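Local coordinates for protein putative reductase (Peptoclostridium difficile, PDB 5J6C) that binds flavin mononucleotide as a nitroreductase-family dimer and probably reduces nitro compounds, with a suggested link to the antibiotic metronidazole, at residues S65-V76 and L102-N113; K81-R89 and A154-L162. All blocks are in the same frame, centred on the assembly; numbering follows the deposited sequence.

Interaction 1: residues S65-V76 and L102-N113; sequences SKGLRTWEFIVV and LAIVIIADKEKN. With FMN (flavin mononucleotide), chain E.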
loop_
_atom_site.group_PDB
_atom_site.type_symbol
_atom_site.label_atom_id
_atom_site.label_comp_id
_atom_site.label_asym_id
_atom_site.label_seq_id
_atom_site.Cartn_x
_atom_site.Cartn_y
_atom_site.Cartn_z
ATOM N N SER A 65 10.287 -3.606 -2.262
ATOM C CA SER A 65 10.834 -4.815 -2.866
ATOM C C SER A 65 12.355 -4.744 -2.914
ATOM O O SER A 65 12.923 -3.738 -3.340
ATOM C CB SER A 65 10.264 -4.991 -4.268
ATOM O OG SER A 65 10.884 -6.070 -4.943
ATOM N N LYS A 66 13.016 -5.801 -2.433
ATOM C CA LYS A 66 14.480 -5.899 -2.411
ATOM C C LYS A 66 15.147 -4.772 -1.629
ATOM O O LYS A 66 16.330 -4.476 -1.848
ATOM C CB LYS A 66 15.059 -5.933 -3.826
ATOM C CG LYS A 66 14.500 -7.019 -4.715
ATOM C CD LYS A 66 15.139 -6.961 -6.108
ATOM C CE LYS A 66 14.401 -7.877 -7.078
ATOM N NZ LYS A 66 14.118 -9.224 -6.470
ATOM N N GLY A 67 14.417 -4.119 -0.730
ATOM C CA GLY A 67 14.925 -2.937 -0.050
ATOM C C GLY A 67 15.350 -1.803 -0.970
ATOM O O GLY A 67 16.017 -0.864 -0.525
ATOM N N LEU A 68 14.949 -1.858 -2.247
ATOM C CA LEU A 68 15.500 -0.953 -3.252
ATOM C C LEU A 68 14.976 0.471 -3.134
ATOM O O LEU A 68 15.572 1.379 -3.727
ATOM C CB LEU A 68 15.196 -1.475 -4.651
ATOM C CG LEU A 68 15.968 -2.697 -5.145
ATOM C CD1 LEU A 68 15.576 -3.014 -6.585
ATOM C CD2 LEU A 68 17.469 -2.479 -5.018
ATOM N N ARG A 69 13.870 0.685 -2.420
ATOM C CA ARG A 69 13.311 2.022 -2.214
ATOM C C ARG A 69 13.205 2.810 -3.526
ATOM O O ARG A 69 13.747 3.903 -3.668
ATOM C CB ARG A 69 14.155 2.794 -1.198
ATOM C CG ARG A 69 14.263 2.114 0.165
ATOM C CD ARG A 69 15.076 2.972 1.115
ATOM N NE ARG A 69 15.004 2.509 2.503
ATOM C CZ ARG A 69 15.906 2.824 3.428
ATOM N NH1 ARG A 69 16.953 3.579 3.094
ATOM N NH2 ARG A 69 15.775 2.379 4.678
ATOM N N THR A 70 12.478 2.241 -4.493
ATOM C CA THR A 70 12.404 2.860 -5.816
ATOM C C THR A 70 11.725 4.229 -5.801
ATOM O O THR A 70 11.866 4.981 -6.769
ATOM C CB THR A 70 11.648 1.959 -6.806
ATOM O OG1 THR A 70 10.309 1.764 -6.340
ATOM C CG2 THR A 70 12.328 0.605 -6.966
ATOM N N TRP A 71 10.983 4.564 -4.747
ATOM C CA TRP A 71 10.158 5.757 -4.767
ATOM C C TRP A 71 10.979 7.023 -4.510
ATOM O O TRP A 71 12.151 6.978 -4.130
ATOM C CB TRP A 71 9.028 5.653 -3.743
ATOM C CG TRP A 71 9.299 4.822 -2.488
ATOM C CD1 TRP A 71 8.650 3.677 -2.121
ATOM C CD2 TRP A 71 10.246 5.088 -1.442
ATOM N NE1 TRP A 71 9.136 3.211 -0.931
ATOM C CE2 TRP A 71 10.115 4.060 -0.487
ATOM C CE3 TRP A 71 11.191 6.094 -1.220
ATOM C CZ2 TRP A 71 10.894 4.007 0.676
ATOM C CZ3 TRP A 71 11.955 6.040 -0.069
ATOM C CH2 TRP A 71 11.806 4.999 0.858
ATOM N N GLU A 72 10.340 8.165 -4.773
ATOM C CA GLU A 72 10.785 9.492 -4.346
ATOM C C GLU A 72 9.545 10.342 -4.120
ATOM O O GLU A 72 8.469 10.056 -4.651
ATOM C CB GLU A 72 11.702 10.193 -5.364
ATOM C CG GLU A 72 12.689 9.276 -6.047
ATOM C CD GLU A 72 14.063 9.868 -6.176
ATOM O OE1 GLU A 72 14.273 11.001 -5.686
ATOM O OE2 GLU A 72 14.931 9.194 -6.782
ATOM N N PHE A 73 9.707 11.398 -3.333
ATOM C CA PHE A 73 8.588 12.220 -2.894
ATOM C C PHE A 73 8.838 13.673 -3.263
ATOM O O PHE A 73 9.925 14.208 -3.022
ATOM C CB PHE A 73 8.368 12.045 -1.388
ATOM C CG PHE A 73 8.300 10.599 -0.972
ATOM C CD1 PHE A 73 7.152 9.848 -1.202
ATOM C CD2 PHE A 73 9.396 9.974 -0.413
ATOM C CE1 PHE A 73 7.090 8.500 -0.843
ATOM C CE2 PHE A 73 9.353 8.635 -0.055
ATOM C CZ PHE A 73 8.197 7.892 -0.268
ATOM N N ILE A 74 7.844 14.292 -3.881
ATOM C CA ILE A 74 7.875 15.710 -4.194
ATOM C C ILE A 74 6.825 16.381 -3.325
ATOM O O ILE A 74 5.612 16.201 -3.526
ATOM C CB ILE A 74 7.639 15.982 -5.686
ATOM C CG1 ILE A 74 8.611 15.151 -6.527
ATOM C CG2 ILE A 74 7.812 17.475 -5.983
ATOM C CD1 ILE A 74 8.403 15.312 -8.020
ATOM N N VAL A 75 7.304 17.129 -2.338
ATOM C CA VAL A 75 6.456 17.929 -1.470
ATOM C C VAL A 75 6.087 19.218 -2.190
ATOM O O VAL A 75 6.964 19.962 -2.651
ATOM C CB VAL A 75 7.181 18.226 -0.147
ATOM C CG1 VAL A 75 6.338 19.135 0.759
ATOM C CG2 VAL A 75 7.564 16.928 0.545
ATOM N N VAL A 76 4.791 19.506 -2.272
ATOM C CA VAL A 76 4.306 20.688 -2.972
ATOM C C VAL A 76 3.433 21.493 -2.023
ATOM O O VAL A 76 2.431 20.981 -1.515
ATOM C CB VAL A 76 3.522 20.321 -4.242
ATOM C CG1 VAL A 76 3.069 21.585 -4.959
ATOM C CG2 VAL A 76 4.393 19.459 -5.141
ATOM N N LEU A 102 -1.347 21.293 1.128
ATOM C CA LEU A 102 -0.159 20.476 0.989
ATOM C C LEU A 102 -0.470 19.303 0.071
ATOM O O LEU A 102 -1.606 18.828 0.009
ATOM C CB LEU A 102 0.314 19.983 2.358
ATOM C CG LEU A 102 1.499 19.024 2.405
ATOM C CD1 LEU A 102 2.717 19.700 1.788
ATOM C CD2 LEU A 102 1.773 18.582 3.849
ATOM N N ALA A 103 0.548 18.860 -0.659
ATOM C CA ALA A 103 0.449 17.648 -1.455
ATOM C C ALA A 103 1.810 16.977 -1.447
ATOM O O ALA A 103 2.846 17.640 -1.340
ATOM C CB ALA A 103 -0.001 17.932 -2.894
ATOM N N ILE A 104 1.795 15.649 -1.517
ATOM C CA ILE A 104 2.999 14.859 -1.744
ATOM C C ILE A 104 2.758 14.019 -2.988
ATOM O O ILE A 104 1.862 13.167 -2.999
ATOM C CB ILE A 104 3.351 13.961 -0.550
ATOM C CG1 ILE A 104 3.527 14.787 0.725
ATOM C CG2 ILE A 104 4.618 13.164 -0.861
ATOM C CD1 ILE A 104 3.808 13.937 1.915
ATOM N N VAL A 105 3.544 14.269 -4.027
ATOM C CA VAL A 105 3.518 13.474 -5.249
ATOM C C VAL A 105 4.484 12.311 -5.060
ATOM O O VAL A 105 5.663 12.530 -4.754
ATOM C CB VAL A 105 3.903 14.329 -6.467
ATOM C CG1 VAL A 105 3.831 13.507 -7.761
ATOM C CG2 VAL A 105 3.005 15.548 -6.534
ATOM N N ILE A 106 3.983 11.082 -5.216
ATOM C CA ILE A 106 4.792 9.869 -5.094
ATOM C C ILE A 106 5.204 9.412 -6.492
ATOM O O ILE A 106 4.362 9.010 -7.306
ATOM C CB ILE A 106 4.054 8.740 -4.366
ATOM C CG1 ILE A 106 3.756 9.097 -2.910
ATOM C CG2 ILE A 106 4.904 7.495 -4.393
ATOM C CD1 ILE A 106 2.364 9.565 -2.686
ATOM N N ILE A 107 6.508 9.449 -6.762
ATOM C CA ILE A 107 7.068 8.986 -8.025
ATOM C C ILE A 107 7.984 7.810 -7.725
ATOM O O ILE A 107 8.369 7.570 -6.580
ATOM C CB ILE A 107 7.839 10.097 -8.774
ATOM C CG1 ILE A 107 9.121 10.457 -8.013
ATOM C CG2 ILE A 107 6.943 11.313 -9.008
ATOM C CD1 ILE A 107 10.019 11.481 -8.725
ATOM N N ALA A 108 8.329 7.064 -8.770
ATOM C CA ALA A 108 9.165 5.889 -8.595
ATOM C C ALA A 108 10.050 5.712 -9.813
ATOM O O ALA A 108 9.618 5.934 -10.948
ATOM C CB ALA A 108 8.324 4.635 -8.371
ATOM N N ASP A 109 11.296 5.326 -9.564
ATOM C CA ASP A 109 12.242 4.988 -10.625
ATOM C C ASP A 109 11.821 3.654 -11.230
ATOM O O ASP A 109 12.085 2.592 -10.663
ATOM C CB ASP A 109 13.656 4.945 -10.054
ATOM C CG ASP A 109 14.722 4.639 -11.103
ATOM O OD1 ASP A 109 15.899 4.558 -10.694
ATOM O OD2 ASP A 109 14.406 4.465 -12.310
ATOM N N LYS A 110 11.146 3.702 -12.386
ATOM C CA LYS A 110 10.555 2.491 -12.952
ATOM C C LYS A 110 11.574 1.574 -13.624
ATOM O O LYS A 110 11.223 0.441 -13.971
ATOM C CB LYS A 110 9.426 2.842 -13.935
ATOM C CG LYS A 110 9.835 3.579 -15.206
ATOM C CD LYS A 110 8.595 3.996 -16.018
ATOM C CE LYS A 110 8.937 4.413 -17.451
ATOM N NZ LYS A 110 9.546 5.772 -17.562
ATOM N N GLU A 111 12.823 2.010 -13.792
ATOM C CA GLU A 111 13.878 1.101 -14.227
ATOM C C GLU A 111 14.506 0.332 -13.070
ATOM O O GLU A 111 15.208 -0.655 -13.315
ATOM C CB GLU A 111 14.989 1.863 -14.950
ATOM C CG GLU A 111 14.543 2.749 -16.087
ATOM C CD GLU A 111 15.615 3.753 -16.458
ATOM O OE1 GLU A 111 16.597 3.882 -15.689
ATOM O OE2 GLU A 111 15.473 4.415 -17.513
ATOM N N LYS A 112 14.299 0.779 -11.826
ATOM C CA LYS A 112 14.901 0.109 -10.674
ATOM C C LYS A 112 14.221 -1.224 -10.378
ATOM O O LYS A 112 14.881 -2.170 -9.924
ATOM C CB LYS A 112 14.833 1.007 -9.434
ATOM C CG LYS A 112 16.062 1.890 -9.154
ATOM C CD LYS A 112 16.101 2.302 -7.666
ATOM C CE LYS A 112 17.127 3.394 -7.371
ATOM N NZ LYS A 112 16.722 4.723 -7.911
ATOM N N ASN A 113 12.913 -1.309 -10.621
ATOM C CA ASN A 113 12.124 -2.500 -10.346
ATOM C C ASN A 113 10.814 -2.392 -11.117
ATOM O O ASN A 113 10.349 -1.289 -11.434
ATOM C CB ASN A 113 11.858 -2.666 -8.835
ATOM C CG ASN A 113 11.994 -4.118 -8.368
ATOM O OD1 ASN A 113 12.021 -5.049 -9.183
ATOM N ND2 ASN A 113 12.069 -4.313 -7.049
HETATM N N1 FMN E . 10.661 -10.572 0.693
HETATM C C2 FMN E . 10.852 -11.883 0.275
HETATM O O2 FMN E . 11.528 -12.658 0.941
HETATM N N3 FMN E . 10.294 -12.345 -0.896
HETATM C C4 FMN E . 9.520 -11.506 -1.666
HETATM O O4 FMN E . 9.001 -11.919 -2.714
HETATM C C4A FMN E . 9.320 -10.194 -1.246
HETATM N N5 FMN E . 8.537 -9.367 -2.024
HETATM C C5A FMN E . 8.323 -8.063 -1.616
HETATM C C6 FMN E . 7.538 -7.249 -2.435
HETATM C C7 FMN E . 7.272 -5.938 -2.075
HETATM C C7M FMN E . 6.416 -5.113 -2.992
HETATM C C8 FMN E . 7.812 -5.423 -0.889
HETATM C C8M FMN E . 7.515 -3.997 -0.510
HETATM C C9 FMN E . 8.610 -6.237 -0.069
HETATM C C9A FMN E . 8.876 -7.568 -0.424
HETATM N N10 FMN E . 9.657 -8.406 0.377
HETATM C C10 FMN E . 9.879 -9.718 -0.048
HETATM C "C1'" FMN E . 10.322 -7.898 1.637
HETATM C "C2'" FMN E . 11.663 -7.250 1.131
HETATM O "O2'" FMN E . 12.750 -8.142 1.044
HETATM C "C3'" FMN E . 12.262 -5.982 1.776
HETATM O "O3'" FMN E . 13.638 -6.018 2.175
HETATM C "C4'" FMN E . 11.599 -5.558 3.024
HETATM O "O4'" FMN E . 10.254 -5.206 2.818
HETATM C "C5'" FMN E . 12.445 -4.367 3.488
HETATM O "O5'" FMN E . 13.117 -4.818 4.637
HETATM P P FMN E . 12.237 -4.803 5.981
HETATM O O1P FMN E . 12.291 -3.396 6.514
HETATM O O2P FMN E . 10.788 -5.124 5.700
HETATM O O3P FMN E . 12.801 -5.773 7.010
HETATM O O HOH W 1 12.080 -1.892 -5.015
HETATM O O HOH W 2 14.647 6.453 -6.894
#

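Interaction 2: residues K81-R89 and A154-L162; sequences KLINLSQCR and ADKYIREEL. With FMN (flavin mononucleotide), chain C.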
loop_
_atom_site.group_PDB
_atom_site.type_symbol
_atom_site.label_atom_id
_atom_site.label_comp_id
_atom_site.label_asym_id
_atom_site.label_seq_id
_atom_site.Cartn_x
_atom_site.Cartn_y
_atom_site.Cartn_z
ATOM N N LYS A 81 1.512 25.884 -8.082
ATOM C CA LYS A 81 1.778 24.490 -8.430
ATOM C C LYS A 81 0.590 23.602 -8.092
ATOM O O LYS A 81 0.279 22.663 -8.832
ATOM C CB LYS A 81 3.030 23.984 -7.700
ATOM C CG LYS A 81 4.362 24.358 -8.357
ATOM C CD LYS A 81 4.602 23.508 -9.607
ATOM C CE LYS A 81 5.650 24.110 -10.548
ATOM N NZ LYS A 81 7.018 24.086 -9.974
ATOM N N LEU A 82 -0.073 23.872 -6.966
ATOM C CA LEU A 82 -1.204 23.048 -6.554
ATOM C C LEU A 82 -2.377 23.208 -7.511
ATOM O O LEU A 82 -3.089 22.237 -7.801
ATOM C CB LEU A 82 -1.611 23.416 -5.126
ATOM C CG LEU A 82 -0.611 22.922 -4.083
ATOM C CD1 LEU A 82 -0.902 23.487 -2.712
ATOM C CD2 LEU A 82 -0.596 21.390 -4.035
ATOM N N ILE A 83 -2.599 24.434 -7.995
ATOM C CA ILE A 83 -3.607 24.670 -9.025
ATOM C C ILE A 83 -3.259 23.889 -10.289
ATOM O O ILE A 83 -4.095 23.161 -10.844
ATOM C CB ILE A 83 -3.734 26.179 -9.312
ATOM C CG1 ILE A 83 -4.312 26.908 -8.086
ATOM C CG2 ILE A 83 -4.566 26.423 -10.561
ATOM C CD1 ILE A 83 -4.354 28.410 -8.222
ATOM N N ASN A 84 -2.014 24.030 -10.761
ATOM C CA ASN A 84 -1.571 23.292 -11.941
ATOM C C ASN A 84 -1.814 21.794 -11.775
ATOM O O ASN A 84 -2.359 21.141 -12.666
ATOM C CB ASN A 84 -0.092 23.567 -12.205
ATOM C CG ASN A 84 0.177 25.023 -12.561
ATOM O OD1 ASN A 84 -0.741 25.779 -12.866
ATOM N ND2 ASN A 84 1.439 25.415 -12.518
ATOM N N LEU A 85 -1.452 21.248 -10.611
ATOM C CA LEU A 85 -1.585 19.813 -10.388
ATOM C C LEU A 85 -3.041 19.376 -10.245
ATOM O O LEU A 85 -3.365 18.223 -10.545
ATOM C CB LEU A 85 -0.772 19.408 -9.157
ATOM C CG LEU A 85 0.747 19.468 -9.380
ATOM C CD1 LEU A 85 1.487 19.278 -8.080
ATOM C CD2 LEU A 85 1.209 18.431 -10.438
ATOM N N SER A 86 -3.934 20.265 -9.798
ATOM C CA SER A 86 -5.348 19.906 -9.715
ATOM C C SER A 86 -5.967 19.675 -11.086
ATOM O O SER A 86 -7.066 19.106 -11.176
ATOM C CB SER A 86 -6.130 20.998 -8.989
ATOM O OG SER A 86 -6.295 22.123 -9.832
ATOM N N GLN A 87 -5.299 20.127 -12.147
ATOM C CA GLN A 87 -5.739 19.928 -13.523
ATOM C C GLN A 87 -5.174 18.658 -14.162
ATOM O O GLN A 87 -5.319 18.478 -15.374
ATOM C CB GLN A 87 -5.346 21.142 -14.374
ATOM C CG GLN A 87 -6.309 22.315 -14.305
ATOM C CD GLN A 87 -7.643 22.000 -14.951
ATOM O OE1 GLN A 87 -8.637 21.771 -14.260
ATOM N NE2 GLN A 87 -7.673 21.974 -16.286
ATOM N N CYS A 88 -4.539 17.769 -13.385
ATOM C CA CYS A 88 -3.810 16.657 -13.997
ATOM C C CYS A 88 -4.738 15.649 -14.658
ATOM O O CYS A 88 -4.302 14.900 -15.537
ATOM C CB CYS A 88 -2.935 15.947 -12.962
ATOM S SG CYS A 88 -3.844 15.040 -11.702
ATOM N N ARG A 89 -5.997 15.608 -14.250
ATOM C CA ARG A 89 -7.026 14.825 -14.920
ATOM C C ARG A 89 -8.160 15.805 -15.211
ATOM O O ARG A 89 -8.933 16.166 -14.313
ATOM C CB ARG A 89 -7.455 13.650 -14.054
ATOM C CG ARG A 89 -6.314 12.648 -13.855
ATOM C CD ARG A 89 -6.560 11.701 -12.684
ATOM N NE ARG A 89 -7.812 10.975 -12.825
ATOM C CZ ARG A 89 -8.376 10.283 -11.847
ATOM N NH1 ARG A 89 -7.796 10.234 -10.655
ATOM N NH2 ARG A 89 -9.520 9.661 -12.047
ATOM N N ALA A 154 -1.823 11.443 -17.500
ATOM C CA ALA A 154 -1.657 12.299 -16.322
ATOM C C ALA A 154 -0.214 12.272 -15.828
ATOM O O ALA A 154 0.331 13.305 -15.413
ATOM C CB ALA A 154 -2.625 11.882 -15.208
ATOM N N ASP A 155 0.416 11.094 -15.870
ATOM C CA ASP A 155 1.836 10.969 -15.553
ATOM C C ASP A 155 2.673 12.005 -16.304
ATOM O O ASP A 155 3.428 12.770 -15.696
ATOM C CB ASP A 155 2.308 9.553 -15.895
ATOM C CG ASP A 155 3.816 9.431 -15.912
ATOM O OD1 ASP A 155 4.420 9.619 -14.847
ATOM O OD2 ASP A 155 4.397 9.131 -16.983
ATOM N N LYS A 156 2.527 12.053 -17.628
ATOM C CA LYS A 156 3.333 12.960 -18.444
ATOM C C LYS A 156 3.052 14.416 -18.097
ATOM O O LYS A 156 3.976 15.233 -18.005
ATOM C CB LYS A 156 3.067 12.684 -19.927
ATOM C CG LYS A 156 3.678 13.701 -20.889
ATOM C CD LYS A 156 5.191 13.613 -20.849
ATOM C CE LYS A 156 5.845 14.452 -21.931
ATOM N NZ LYS A 156 7.335 14.315 -21.888
ATOM N N TYR A 157 1.781 14.762 -17.890
ATOM C CA TYR A 157 1.443 16.127 -17.494
ATOM C C TYR A 157 2.161 16.531 -16.203
ATOM O O TYR A 157 2.754 17.615 -16.121
ATOM C CB TYR A 157 -0.068 16.252 -17.341
ATOM C CG TYR A 157 -0.509 17.603 -16.861
ATOM C CD1 TYR A 157 -0.666 18.659 -17.746
ATOM C CD2 TYR A 157 -0.766 17.830 -15.512
ATOM C CE1 TYR A 157 -1.071 19.910 -17.303
ATOM C CE2 TYR A 157 -1.171 19.080 -15.056
ATOM C CZ TYR A 157 -1.325 20.116 -15.957
ATOM O OH TYR A 157 -1.721 21.360 -15.500
ATOM N N ILE A 158 2.145 15.654 -15.194
ATOM C CA ILE A 158 2.750 15.995 -13.909
ATOM C C ILE A 158 4.270 16.081 -14.029
ATOM O O ILE A 158 4.895 16.995 -13.475
ATOM C CB ILE A 158 2.305 14.990 -12.825
ATOM C CG1 ILE A 158 0.801 15.151 -12.585
ATOM C CG2 ILE A 158 3.064 15.228 -11.522
ATOM C CD1 ILE A 158 0.163 14.013 -11.819
ATOM N N ARG A 159 4.890 15.152 -14.761
ATOM C CA ARG A 159 6.340 15.213 -14.919
ATOM C C ARG A 159 6.772 16.518 -15.578
ATOM O O ARG A 159 7.812 17.081 -15.221
ATOM C CB ARG A 159 6.849 14.019 -15.724
ATOM C CG ARG A 159 6.791 12.689 -14.995
ATOM C CD ARG A 159 7.582 11.612 -15.733
ATOM N NE ARG A 159 6.807 10.927 -16.772
ATOM C CZ ARG A 159 7.104 10.941 -18.073
ATOM N NH1 ARG A 159 8.176 11.599 -18.503
ATOM N NH2 ARG A 159 6.333 10.291 -18.952
ATOM N N GLU A 160 5.996 17.011 -16.553
ATOM C CA GLU A 160 6.306 18.312 -17.141
ATOM C C GLU A 160 6.131 19.424 -16.116
ATOM O O GLU A 160 6.925 20.371 -16.067
ATOM C CB GLU A 160 5.415 18.570 -18.353
ATOM C CG GLU A 160 5.674 17.636 -19.518
ATOM C CD GLU A 160 6.970 17.962 -20.259
ATOM O OE1 GLU A 160 7.497 19.092 -20.081
ATOM O OE2 GLU A 160 7.453 17.088 -21.024
ATOM N N GLU A 161 5.092 19.321 -15.288
ATOM C CA GLU A 161 4.808 20.377 -14.328
ATOM C C GLU A 161 5.878 20.435 -13.246
ATOM O O GLU A 161 6.255 21.522 -12.797
ATOM C CB GLU A 161 3.426 20.152 -13.722
ATOM C CG GLU A 161 3.030 21.200 -12.703
ATOM C CD GLU A 161 3.001 22.591 -13.311
ATOM O OE1 GLU A 161 2.553 22.720 -14.477
ATOM O OE2 GLU A 161 3.446 23.535 -12.624
ATOM N N LEU A 162 6.398 19.279 -12.831
ATOM C CA LEU A 162 7.367 19.206 -11.743
ATOM C C LEU A 162 8.791 18.922 -12.228
ATOM O O LEU A 162 9.683 18.692 -11.403
ATOM C CB LEU A 162 6.923 18.142 -10.732
ATOM C CG LEU A 162 5.552 18.406 -10.104
ATOM C CD1 LEU A 162 5.258 17.323 -9.108
ATOM C CD2 LEU A 162 5.522 19.783 -9.428
HETATM N N1 FMN C . -10.350 9.857 -4.498
HETATM C C2 FMN C . -10.486 10.897 -5.400
HETATM O O2 FMN C . -11.217 11.844 -5.153
HETATM N N3 FMN C . -9.799 10.896 -6.595
HETATM C C4 FMN C . -8.976 9.837 -6.918
HETATM O O4 FMN C . -8.357 9.809 -7.980
HETATM C C4A FMN C . -8.850 8.781 -6.033
HETATM N N5 FMN C . -8.018 7.741 -6.371
HETATM C C5A FMN C . -7.846 6.706 -5.492
HETATM C C6 FMN C . -7.005 5.662 -5.852
HETATM C C7 FMN C . -6.817 4.615 -4.986
HETATM C C7M FMN C . -5.902 3.496 -5.369
HETATM C C8 FMN C . -7.470 4.603 -3.774
HETATM C C8M FMN C . -7.247 3.464 -2.843
HETATM C C9 FMN C . -8.313 5.635 -3.406
HETATM C C9A FMN C . -8.507 6.698 -4.277
HETATM N N10 FMN C . -9.352 7.746 -3.938
HETATM C C10 FMN C . -9.528 8.795 -4.817
HETATM C "C1'" FMN C . -10.072 7.743 -2.620
HETATM C "C2'" FMN C . -11.283 6.798 -2.641
HETATM O "O2'" FMN C . -12.389 7.418 -3.272
HETATM C "C3'" FMN C . -11.635 6.370 -1.214
HETATM O "O3'" FMN C . -10.475 5.870 -0.591
HETATM C "C4'" FMN C . -12.719 5.289 -1.181
HETATM O "O4'" FMN C . -13.898 5.809 -1.760
HETATM C "C5'" FMN C . -12.989 4.835 0.256
HETATM O "O5'" FMN C . -13.500 5.936 0.976
HETATM P P FMN C . -12.711 6.504 2.256
HETATM O O1P FMN C . -11.245 6.655 1.909
HETATM O O2P FMN C . -13.265 7.850 2.667
HETATM O O3P FMN C . -12.869 5.486 3.358
#

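Interaction 1: residues S65-V76 and L102-N113
I74 and V105 exchange backbone hydrogen bonds at the middle of an antiparallel ladder, I74 N to V105 O and V105 N to I74 O both 2.9 Å. The E72–I107 and V76–A103 pairs do likewise, and D109 N prolongs the ladder by donating to T70 O. One water donates to T70 O and E72 OE2 and accepts from K112 NZ, whose ammonium also forms a salt bridge with D109 OD1 at 2.9 Å; E72 OE1 bonds H197 of the second subunit. N113 ND2 makes a weak bond to S65 OG (3.0 Å), and a second water joins S65 O to the same amide nitrogen. S65 N lies 3.3 Å from flavin C8M, in a pocket completed by R36 and S38 of the second subunit. A chi1 of 61° tucks T70 OG1 in between its own N and C, where it bonds D119, and turns CG2 onto K112 CB at 3.5 Å. On the W71 face, I106 CG1 meets the edge of the F73 ring at CD1 (3.9 Å), while F73 CZ lies over the indole, toward its rim; on the other, I107 CG1 packs on E72 CB. The contact thus joins a flavin-pocket loop to an edge strand of the nitroreductase sheet, which strand 168-177 continues beyond 102-109. Helices 116-133 and 79-86 pack on F73 and V76, and F73–V75 pair in parallel with a strand of the second subunit.

Interaction 2: residues K81-R89 and A154-L162
Y157 crosses from helix 154-162 to the end of helix 79-86 and can be followed outward atom by atom. Its CB points toward the opposing segment, and the ring carbon CG stands trans to the backbone N (chi1 177°), which sends the phenol across the gap. CD2 then meets C88 CA at 3.6 Å, CE2 runs beside N84 O, and OH donates to that carbonyl oxygen at 2.9 Å. N84 O lies in the ring plane at its edge, although the hydroxyl is above the carbonyl plane. Q87 N reaches the same oxygen from the opposite face, so two donors grip it, while Q87 O sits over a face of the phenol. Y148 stacks with the Y157 ring.

One turn further along the helix, E161 OE2 accepts from N84 ND2 at 2.8 Å, with the nitrogen well above the carboxylate plane and the amide and carboxylate planes 60° apart. K81 passes its CE 3.1 Å from E161 OE2, but its ammonium goes to N199 and N200 of the second subunit. Beside these polar groups, L85 CD2 touches I158 CG2 at 3.9 Å and C88 CB touches I158 CD1 at 3.8 Å. A154 CB packs against C88 O.

The two helices run nearly antiparallel, at 164°, with their axes 10.4 Å apart. R89, three residues beyond the helix, bonds FMN O4 through NH1 (2.8 Å), the oxygen lying in the guanidinium plane, at its edge. The chemistry therefore joins a polar row along the helices to an apolar patch of L85, C88 and I158. The contacts of Y157 and C88 lie just before R89 in the chain and probably help to place this flavin-binding arginine, whose positive charge would probably help polarise the C4 carbonyl of the isoalloxazine.

Overall arrangement
From the N terminus, the flavin-pocket loop at 65-70 runs into strand 71-76, which leads to helix 79-86 and R89 before the chain returns as strand 102-109. Interaction 1 closes this loop, with one half of interaction 2 inside it. Interaction 2 closes a longer one, from 81-89 through helix 116-133 and strand 137-142 to helix 154-162. Since 102-113 falls within that second loop, the two contacts cross along the sequence. They meet where V76 packs on K81 and L82, and V105 on L162, seating the helix pair on the sheet. Both also touch the second subunit, and their ends face different flavins of the dimer.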